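Local coordinates for sulfate transporter sulfate transporter family protein (Wolinella succinogenes, PDB 4DGF) that forms the cytoplasmic STAS domain of a SulP-family membrane protein that probably transports sulfate or related anions, at residues 36-41 against 66-71; 54-59 against 119-124; 99-102 against 106-109. All coordinates share one frame; numbering follows the deposited sequence.

Interaction 1: residues 36-41 against 66-71. With FMT (formic acid), chain D.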
loop_
_atom_site.group_PDB
_atom_site.type_symbol
_atom_site.label_atom_id
_atom_site.label_comp_id
_atom_site.label_asym_id
_atom_site.label_seq_id
_atom_site.Cartn_x
_atom_site.Cartn_y
_atom_site.Cartn_z
ATOM N N GLY A 36 -5.676 -12.684 -8.800
ATOM C CA GLY A 36 -4.174 -12.872 -9.130
ATOM C C GLY A 36 -3.311 -12.100 -8.142
ATOM O O GLY A 36 -2.343 -12.633 -7.534
ATOM N N VAL A 37 -3.587 -10.788 -7.998
ATOM C CA VAL A 37 -2.858 -9.917 -7.092
ATOM C C VAL A 37 -3.098 -10.424 -5.669
ATOM O O VAL A 37 -2.170 -10.505 -4.834
ATOM C CB VAL A 37 -3.307 -8.533 -7.209
ATOM C CG1 VAL A 37 -2.772 -7.599 -6.139
ATOM C CG2 VAL A 37 -3.053 -7.973 -8.596
ATOM N N ALA A 38 -4.347 -10.698 -5.369
ATOM C CA ALA A 38 -4.613 -11.200 -3.990
ATOM C C ALA A 38 -3.699 -12.400 -3.647
ATOM O O ALA A 38 -3.178 -12.415 -2.565
ATOM C CB ALA A 38 -6.091 -11.521 -3.866
ATOM N N ASP A 39 -3.538 -13.351 -4.531
ATOM C CA ASP A 39 -2.737 -14.573 -4.273
ATOM C C ASP A 39 -1.273 -14.187 -4.018
ATOM O O ASP A 39 -0.557 -14.825 -3.243
ATOM C CB ASP A 39 -2.772 -15.497 -5.483
ATOM C CG ASP A 39 -3.413 -16.817 -5.181
ATOM O OD1 ASP A 39 -2.876 -17.457 -4.214
ATOM O OD2 ASP A 39 -4.411 -17.205 -5.921
ATOM N N ARG A 40 -0.819 -13.172 -4.715
ATOM C CA ARG A 40 0.606 -12.723 -4.547
ATOM C C ARG A 40 0.845 -11.848 -3.292
ATOM O O ARG A 40 1.865 -12.004 -2.599
ATOM C CB ARG A 40 1.049 -11.964 -5.756
ATOM C CG ARG A 40 1.137 -12.839 -6.966
ATOM C CD ARG A 40 1.682 -12.085 -8.161
ATOM N NE ARG A 40 0.919 -10.942 -8.661
ATOM C CZ ARG A 40 0.058 -10.979 -9.657
ATOM N NH1 ARG A 40 -0.264 -12.129 -10.355
ATOM N NH2 ARG A 40 -0.460 -9.864 -10.062
ATOM N N LEU A 41 -0.117 -11.028 -2.898
ATOM C CA LEU A 41 0.065 -10.180 -1.724
ATOM C C LEU A 41 -0.056 -10.997 -0.392
ATOM O O LEU A 41 0.558 -10.659 0.681
ATOM C CB LEU A 41 -0.943 -9.017 -1.694
ATOM C CG LEU A 41 -0.799 -8.038 -0.500
ATOM C CD1 LEU A 41 0.610 -7.354 -0.457
ATOM C CD2 LEU A 41 -1.948 -7.017 -0.642
ATOM N N ASP A 66 -11.901 -6.078 -6.691
ATOM C CA ASP A 66 -13.175 -6.745 -6.452
ATOM C C ASP A 66 -13.259 -7.260 -4.996
ATOM O O ASP A 66 -12.430 -6.851 -4.130
ATOM C CB ASP A 66 -13.251 -7.894 -7.430
ATOM C CG ASP A 66 -12.398 -9.112 -7.022
ATOM O OD1 ASP A 66 -11.327 -8.917 -6.368
ATOM O OD2 ASP A 66 -12.691 -10.288 -7.455
ATOM N N ALA A 67 -14.223 -8.142 -4.713
ATOM C CA ALA A 67 -14.375 -8.554 -3.335
ATOM C C ALA A 67 -13.129 -9.395 -2.846
ATOM O O ALA A 67 -12.774 -9.357 -1.664
ATOM C CB ALA A 67 -15.640 -9.366 -3.184
ATOM N N THR A 68 -12.558 -10.231 -3.738
ATOM C CA THR A 68 -11.430 -11.043 -3.373
ATOM C C THR A 68 -10.226 -10.164 -3.120
ATOM O O THR A 68 -9.453 -10.379 -2.183
ATOM C CB THR A 68 -11.181 -12.030 -4.550
ATOM O OG1 THR A 68 -12.278 -12.975 -4.616
ATOM C CG2 THR A 68 -9.884 -12.895 -4.328
ATOM N N GLY A 69 -9.957 -9.215 -4.045
ATOM C CA GLY A 69 -8.921 -8.178 -3.826
ATOM C C GLY A 69 -9.104 -7.427 -2.475
ATOM O O GLY A 69 -8.183 -7.212 -1.714
HETATM N N MSE A 70 -10.359 -6.996 -2.206
HETATM C CA MSE A 70 -10.567 -6.192 -1.000
HETATM C C MSE A 70 -10.354 -7.118 0.214
HETATM O O MSE A 70 -9.740 -6.689 1.201
HETATM C CB MSE A 70 -12.018 -5.726 -1.112
HETATM C CG MSE A 70 -12.316 -4.752 0.070
HETATM SE SE MSE A 70 -11.309 -3.070 0.095
HETATM C CE MSE A 70 -10.124 -3.426 1.576
ATOM N N HIS A 71 -10.754 -8.391 0.094
ATOM C CA HIS A 71 -10.492 -9.247 1.246
ATOM C C HIS A 71 -8.993 -9.397 1.523
ATOM O O HIS A 71 -8.541 -9.297 2.657
ATOM C CB HIS A 71 -11.120 -10.616 1.019
ATOM C CG HIS A 71 -10.831 -11.576 2.136
ATOM N ND1 HIS A 71 -9.919 -12.551 2.011
ATOM C CD2 HIS A 71 -11.316 -11.618 3.448
ATOM C CE1 HIS A 71 -9.862 -13.259 3.237
ATOM N NE2 HIS A 71 -10.706 -12.666 4.084
HETATM C C FMT D . 1.525 -7.558 -7.896
HETATM O O1 FMT D . 1.290 -8.602 -7.265
HETATM O O2 FMT D . 0.840 -7.444 -8.988
#
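Ala-38 and Thr-68 bring helix 35-41 against the first turn of helix 67-83. The Ala-38 methyl is the whole of the first helix's side of the contact: CB lies 3.9 Å from Thr-68 O and meets the Thr-68 CG2 methyl at 4.1 Å. CG2 is placed there by a chi1 of -68°, which sets it anti to the backbone N. So small a residue lets the backbones draw together, with Ala-38 CA only 5.3 Å from Gly-69 CA. The second helix starts from an N-cap, and this is the helix start at which, in anti-sigma factor antagonists of the STAS fold such as SpoIIAA, the phosphorylatable serine follows the aspartate; Ala-67 probably holds that place here, with no hydroxyl. Asp-66 OD1 accepts from Gly-69 N at 2.7 Å, on its syn side and 30° out of the carboxylate plane; a CB on Gly-69 would crowd that oxygen. Arg-40 leaves helix 35-41 on another side, toward a formate probably left from crystallisation. Its CB comes 3.7 Å from formate O1, and CD also brushes that oxygen. A bend at chi3 then turns the guanidinium edge-on to the anion. Arg-40 NE donates almost straight to formate O1 at 2.7 Å, while Arg-40 NH2 donates to formate O2 at 2.9 Å; Gly-36 O approaches one face of the group, displaced toward its rim. Tyr-27 OH and Asn-30 N are also hydrogen-bonded to the formate.

Interaction 2: residues 54-59 against 119-124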
loop_
_atom_site.group_PDB
_atom_site.type_symbol
_atom_site.label_atom_id
_atom_site.label_comp_id
_atom_site.label_asym_id
_atom_site.label_seq_id
_atom_site.Cartn_x
_atom_site.Cartn_y
_atom_site.Cartn_z
ATOM N N VAL A 54 7.576 0.718 7.741
ATOM C CA VAL A 54 6.507 1.341 6.852
ATOM C C VAL A 54 6.447 0.473 5.601
ATOM O O VAL A 54 7.502 0.084 5.089
ATOM C CB VAL A 54 6.838 2.763 6.433
ATOM C CG1 VAL A 54 5.739 3.410 5.592
ATOM C CG2 VAL A 54 7.126 3.694 7.654
ATOM N N PHE A 55 5.216 0.196 5.118
ATOM C CA PHE A 55 5.027 -0.575 3.942
ATOM C C PHE A 55 4.171 0.279 3.033
ATOM O O PHE A 55 3.040 0.657 3.450
ATOM C CB PHE A 55 4.320 -1.945 4.288
ATOM C CG PHE A 55 4.298 -2.929 3.216
ATOM C CD1 PHE A 55 5.156 -4.036 3.268
ATOM C CD2 PHE A 55 3.465 -2.716 2.107
ATOM C CE1 PHE A 55 5.234 -4.929 2.143
ATOM C CE2 PHE A 55 3.439 -3.682 1.057
ATOM C CZ PHE A 55 4.341 -4.784 1.114
ATOM N N ILE A 56 4.656 0.498 1.801
ATOM C CA ILE A 56 3.902 1.302 0.848
ATOM C C ILE A 56 3.370 0.355 -0.199
ATOM O O ILE A 56 4.121 -0.330 -0.900
ATOM C CB ILE A 56 4.776 2.408 0.205
ATOM C CG1 ILE A 56 5.418 3.253 1.299
ATOM C CG2 ILE A 56 3.902 3.248 -0.803
ATOM C CD1 ILE A 56 6.247 4.411 0.831
ATOM N N LEU A 57 2.048 0.370 -0.365
ATOM C CA LEU A 57 1.479 -0.393 -1.446
ATOM C C LEU A 57 1.177 0.597 -2.574
ATOM O O LEU A 57 0.346 1.576 -2.352
ATOM C CB LEU A 57 0.174 -0.981 -0.890
ATOM C CG LEU A 57 -0.361 -2.085 -1.679
ATOM C CD1 LEU A 57 0.514 -3.345 -1.683
ATOM C CD2 LEU A 57 -1.694 -2.499 -1.013
ATOM N N ARG A 58 1.916 0.462 -3.676
ATOM C CA ARG A 58 1.761 1.316 -4.795
ATOM C C ARG A 58 0.603 0.900 -5.665
ATOM O O ARG A 58 0.660 -0.217 -6.296
ATOM C CB ARG A 58 3.059 1.404 -5.712
ATOM C CG ARG A 58 4.186 2.050 -4.896
ATOM C CD ARG A 58 5.338 2.487 -5.779
ATOM N NE ARG A 58 4.912 3.579 -6.691
ATOM C CZ ARG A 58 5.670 4.175 -7.601
ATOM N NH1 ARG A 58 6.984 3.864 -7.748
ATOM N NH2 ARG A 58 5.136 5.174 -8.283
HETATM N N MSE A 59 -0.328 1.824 -5.853
HETATM C CA MSE A 59 -1.615 1.441 -6.468
HETATM C C MSE A 59 -1.880 2.301 -7.683
HETATM O O MSE A 59 -3.027 2.420 -8.109
HETATM C CB MSE A 59 -2.741 1.543 -5.390
HETATM C CG MSE A 59 -2.460 0.653 -4.159
HETATM SE SE MSE A 59 -4.031 0.567 -3.005
HETATM C CE MSE A 59 -4.945 -0.966 -3.931
ATOM N N ASP A 119 5.472 10.262 -4.301
ATOM C CA ASP A 119 6.279 11.273 -3.611
ATOM C C ASP A 119 5.716 11.695 -2.260
ATOM O O ASP A 119 6.458 11.925 -1.317
ATOM C CB ASP A 119 6.442 12.503 -4.470
ATOM C CG ASP A 119 7.334 12.289 -5.682
ATOM O OD1 ASP A 119 8.025 11.247 -5.872
ATOM O OD2 ASP A 119 7.356 13.223 -6.520
ATOM N N LYS A 120 4.410 11.827 -2.170
ATOM C CA LYS A 120 3.792 12.198 -0.906
ATOM C C LYS A 120 3.884 11.040 0.055
ATOM O O LYS A 120 4.057 11.292 1.240
ATOM C CB LYS A 120 2.289 12.511 -1.121
ATOM C CG LYS A 120 2.076 13.581 -2.164
ATOM C CD LYS A 120 0.589 13.892 -2.391
ATOM C CE LYS A 120 0.572 15.115 -3.327
ATOM N NZ LYS A 120 -0.644 15.088 -4.161
ATOM N N ALA A 121 3.620 9.782 -0.428
ATOM C CA ALA A 121 3.684 8.705 0.540
ATOM C C ALA A 121 5.118 8.592 1.132
ATOM O O ALA A 121 5.339 8.208 2.299
ATOM C CB ALA A 121 3.210 7.376 -0.085
ATOM N N LEU A 122 6.092 8.754 0.256
ATOM C CA LEU A 122 7.483 8.657 0.689
ATOM C C LEU A 122 7.879 9.750 1.690
ATOM O O LEU A 122 8.643 9.478 2.687
ATOM C CB LEU A 122 8.466 8.749 -0.475
ATOM C CG LEU A 122 8.650 7.389 -1.160
ATOM C CD1 LEU A 122 9.465 7.541 -2.473
ATOM C CD2 LEU A 122 9.240 6.232 -0.327
ATOM N N ALA A 123 7.426 10.932 1.382
ATOM C CA ALA A 123 7.650 12.068 2.345
ATOM C C ALA A 123 7.115 11.689 3.730
ATOM O O ALA A 123 7.769 11.908 4.728
ATOM C CB ALA A 123 6.974 13.307 1.848
ATOM N N TYR A 124 5.857 11.180 3.800
ATOM C CA TYR A 124 5.345 10.695 5.042
ATOM C C TYR A 124 6.048 9.497 5.698
ATOM O O TYR A 124 6.194 9.420 6.918
ATOM C CB TYR A 124 3.845 10.435 4.837
ATOM C CG TYR A 124 3.049 10.309 6.067
ATOM C CD1 TYR A 124 2.978 11.397 6.977
ATOM C CD2 TYR A 124 2.320 9.162 6.361
ATOM C CE1 TYR A 124 2.198 11.309 8.124
ATOM C CE2 TYR A 124 1.465 9.078 7.503
ATOM C CZ TYR A 124 1.439 10.164 8.370
ATOM O OH TYR A 124 0.676 10.133 9.523
#
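Helix 118-130 covers one face of the parallel beta-sheet of the STAS fold, an alpha/beta arrangement, and Ile-56 on the middle strand, 54-58, meets Ala-121 and Leu-122 on the helix face turned to the sheet. The side chains meet through carbon alone, with no hydrogen bond between strand and helix. Strand alternation decides who faces the helix: Ile-56 is directed at it, whereas its neighbours Phe-55 and Leu-57 project to the other side of the sheet, where the Phe-55 ring meets Phe-76 of helix 67-83 edge-to-face. The backbones stay apart, Ile-56 CA standing 7.4 Å from Ala-121 CA, a spacing that leaves room for one layer of side chains. Ile-56 fills it with two branches, though it has two conformers and what follows holds for one of them. Its CG2, anti to the backbone N at a chi1 of -55°, points at the Ala-121 methyl, with CG2 and CB 4.2 Å apart. The longer branch extends from CG1 with chi2 near 180°, carrying CD1 past Ala-121 to the flank of Leu-122. Val-24 and Ser-90, on the strands flanking 54-58, also touch Ile-56, and Ile-118 of the same helix packs on it too. Leu-122 leaves its helix obliquely, but its end returns toward the sheet. The two branched chains cross at about a right angle, the closest approach being Ile-56 CD1 to Leu-122 CD2 at 3.7 Å.

Interaction 3: residues 99-102 against 106-109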
loop_
_atom_site.group_PDB
_atom_site.type_symbol
_atom_site.label_atom_id
_atom_site.label_comp_id
_atom_site.label_asym_id
_atom_site.label_seq_id
_atom_site.Cartn_x
_atom_site.Cartn_y
_atom_site.Cartn_z
ATOM N N ALA A 99 -14.059 3.289 -4.305
ATOM C CA ALA A 99 -14.310 1.847 -4.061
ATOM C C ALA A 99 -13.895 1.559 -2.602
ATOM O O ALA A 99 -14.630 0.947 -1.842
ATOM C CB ALA A 99 -13.591 0.964 -5.086
ATOM N N LEU A 100 -12.664 1.950 -2.244
ATOM C CA LEU A 100 -12.140 1.620 -0.948
ATOM C C LEU A 100 -12.969 2.312 0.127
ATOM O O LEU A 100 -13.154 1.723 1.171
ATOM C CB LEU A 100 -10.679 2.180 -0.817
ATOM C CG LEU A 100 -9.699 1.472 -1.722
ATOM C CD1 LEU A 100 -8.315 2.135 -1.587
ATOM C CD2 LEU A 100 -9.569 -0.020 -1.369
ATOM N N ASN A 101 -13.479 3.514 -0.125
ATOM C CA ASN A 101 -14.355 4.167 0.860
ATOM C C ASN A 101 -15.684 3.451 1.024
ATOM O O ASN A 101 -16.089 3.150 2.205
ATOM C CB ASN A 101 -14.601 5.624 0.470
ATOM C CG ASN A 101 -14.959 6.481 1.696
ATOM O OD1 ASN A 101 -14.450 6.275 2.839
ATOM N ND2 ASN A 101 -15.848 7.423 1.481
ATOM N N ARG A 102 -16.292 3.013 -0.094
ATOM C CA ARG A 102 -17.572 2.254 0.017
ATOM C C ARG A 102 -17.390 0.913 0.720
ATOM O O ARG A 102 -18.230 0.488 1.493
ATOM C CB ARG A 102 -18.118 2.102 -1.351
ATOM C CG ARG A 102 -19.586 1.583 -1.479
ATOM C CD ARG A 102 -20.647 2.571 -0.888
ATOM N NE ARG A 102 -20.601 3.861 -1.566
ATOM C CZ ARG A 102 -21.178 5.002 -1.107
ATOM N NH1 ARG A 102 -21.943 4.989 -0.004
ATOM N NH2 ARG A 102 -21.031 6.125 -1.777
ATOM N N ILE A 106 -11.078 2.933 3.849
ATOM C CA ILE A 106 -10.490 4.285 4.098
ATOM C C ILE A 106 -10.676 4.649 5.592
ATOM O O ILE A 106 -9.705 5.066 6.245
ATOM C CB ILE A 106 -11.049 5.388 3.207
ATOM C CG1 ILE A 106 -10.824 5.067 1.723
ATOM C CG2 ILE A 106 -10.491 6.768 3.646
ATOM C CD1 ILE A 106 -9.327 5.058 1.228
ATOM N N GLU A 107 -11.871 4.472 6.139
ATOM C CA GLU A 107 -12.074 4.878 7.550
ATOM C C GLU A 107 -11.321 3.926 8.462
ATOM O O GLU A 107 -10.906 4.319 9.554
ATOM C CB GLU A 107 -13.552 4.964 7.928
ATOM C CG GLU A 107 -14.370 5.911 7.060
ATOM C CD GLU A 107 -15.722 6.309 7.639
ATOM O OE1 GLU A 107 -16.527 5.429 8.044
ATOM O OE2 GLU A 107 -16.004 7.524 7.644
ATOM N N ALA A 108 -11.091 2.688 8.012
ATOM C CA ALA A 108 -10.366 1.719 8.891
ATOM C C ALA A 108 -8.875 1.964 8.914
ATOM O O ALA A 108 -8.188 1.825 9.963
ATOM C CB ALA A 108 -10.645 0.275 8.503
ATOM N N LEU A 109 -8.337 2.368 7.759
ATOM C CA LEU A 109 -6.888 2.576 7.667
ATOM C C LEU A 109 -6.528 3.940 8.190
ATOM O O LEU A 109 -5.489 4.153 8.860
ATOM C CB LEU A 109 -6.486 2.522 6.168
ATOM C CG LEU A 109 -4.968 2.626 5.951
ATOM C CD1 LEU A 109 -4.233 1.455 6.641
ATOM C CD2 LEU A 109 -4.716 2.669 4.475
HETATM O O HOH W 1 -14.292 3.993 4.526
#
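Ile-106 presses its side chain into the shoulder between Leu-100 and Asn-101, where the chain folds back from helix 94-103 into the short helix 105-109. Its CG1, anti to the carbonyl carbon at a chi1 of -59°, lies against the backbone, 3.6 Å from Asn-101 N. Beyond it CD1 reaches the Leu-100 side chain, coming within 3.8 Å of Leu-100 CB. The two chains cross at about a right angle, so the Ile-106 tip meets Leu-100 CB across its chain, not along it. On the other flank Asn-101 crosses Ile-106 just as steeply. A chi1 of -155°, with CG anti to the backbone N, swings the amide toward the second helix and brings Asn-101 OD1 to 3.5 Å from Ile-106 CB. With an alanine in place of Ile-106, CG1, CG2 and CD1 would be gone, and a gap would probably open beside Leu-100 CB and against the Asn-101 backbone, which CG1 now covers.

One water bridges the two segments. It donates to Asn-101 OD1 at 2.8 Å and accepts from Glu-107 N at 2.9 Å, so it links the amide to a backbone N-H early in the second helix and probably limits the amide's rotation at this exposed position.

Further out, Val-114 and Glu-111 from the following loop touch Ile-106. Leu-100 packs on Met-70 and Leu-73 of helix 67-83 and on Leu-89 of strand 86-90; Leu-109 lies on that same Leu-89, with Gln-77 of helix 67-83 beside it, so both helices rest on helix 67-83 and on strand 86-90, at an edge of the sheet within this chain.

In the fold
Helix 67-83 and the sheet join the three contacts. Interaction 1 and interaction 2 lie on opposite sides of the chain's centre, their centres about 20 Å apart, yet they touch where Leu-41 CD1 meets Leu-57 CD1 at 4.2 Å. Interaction 1 also reaches interaction 3, about 16 Å away between centres, through the selenium of Met-70, a selenomethionine (SE), and Leu-100 CD2 at 3.8 Å. Interactions 2 and 3 do not touch; their nearest atoms are about 5 Å apart, although helix 105-109 leads on to helix 118-130. The formate lies with interaction 1 on Arg-40, and as a probable crystallisation molecule it marks no proven anion site.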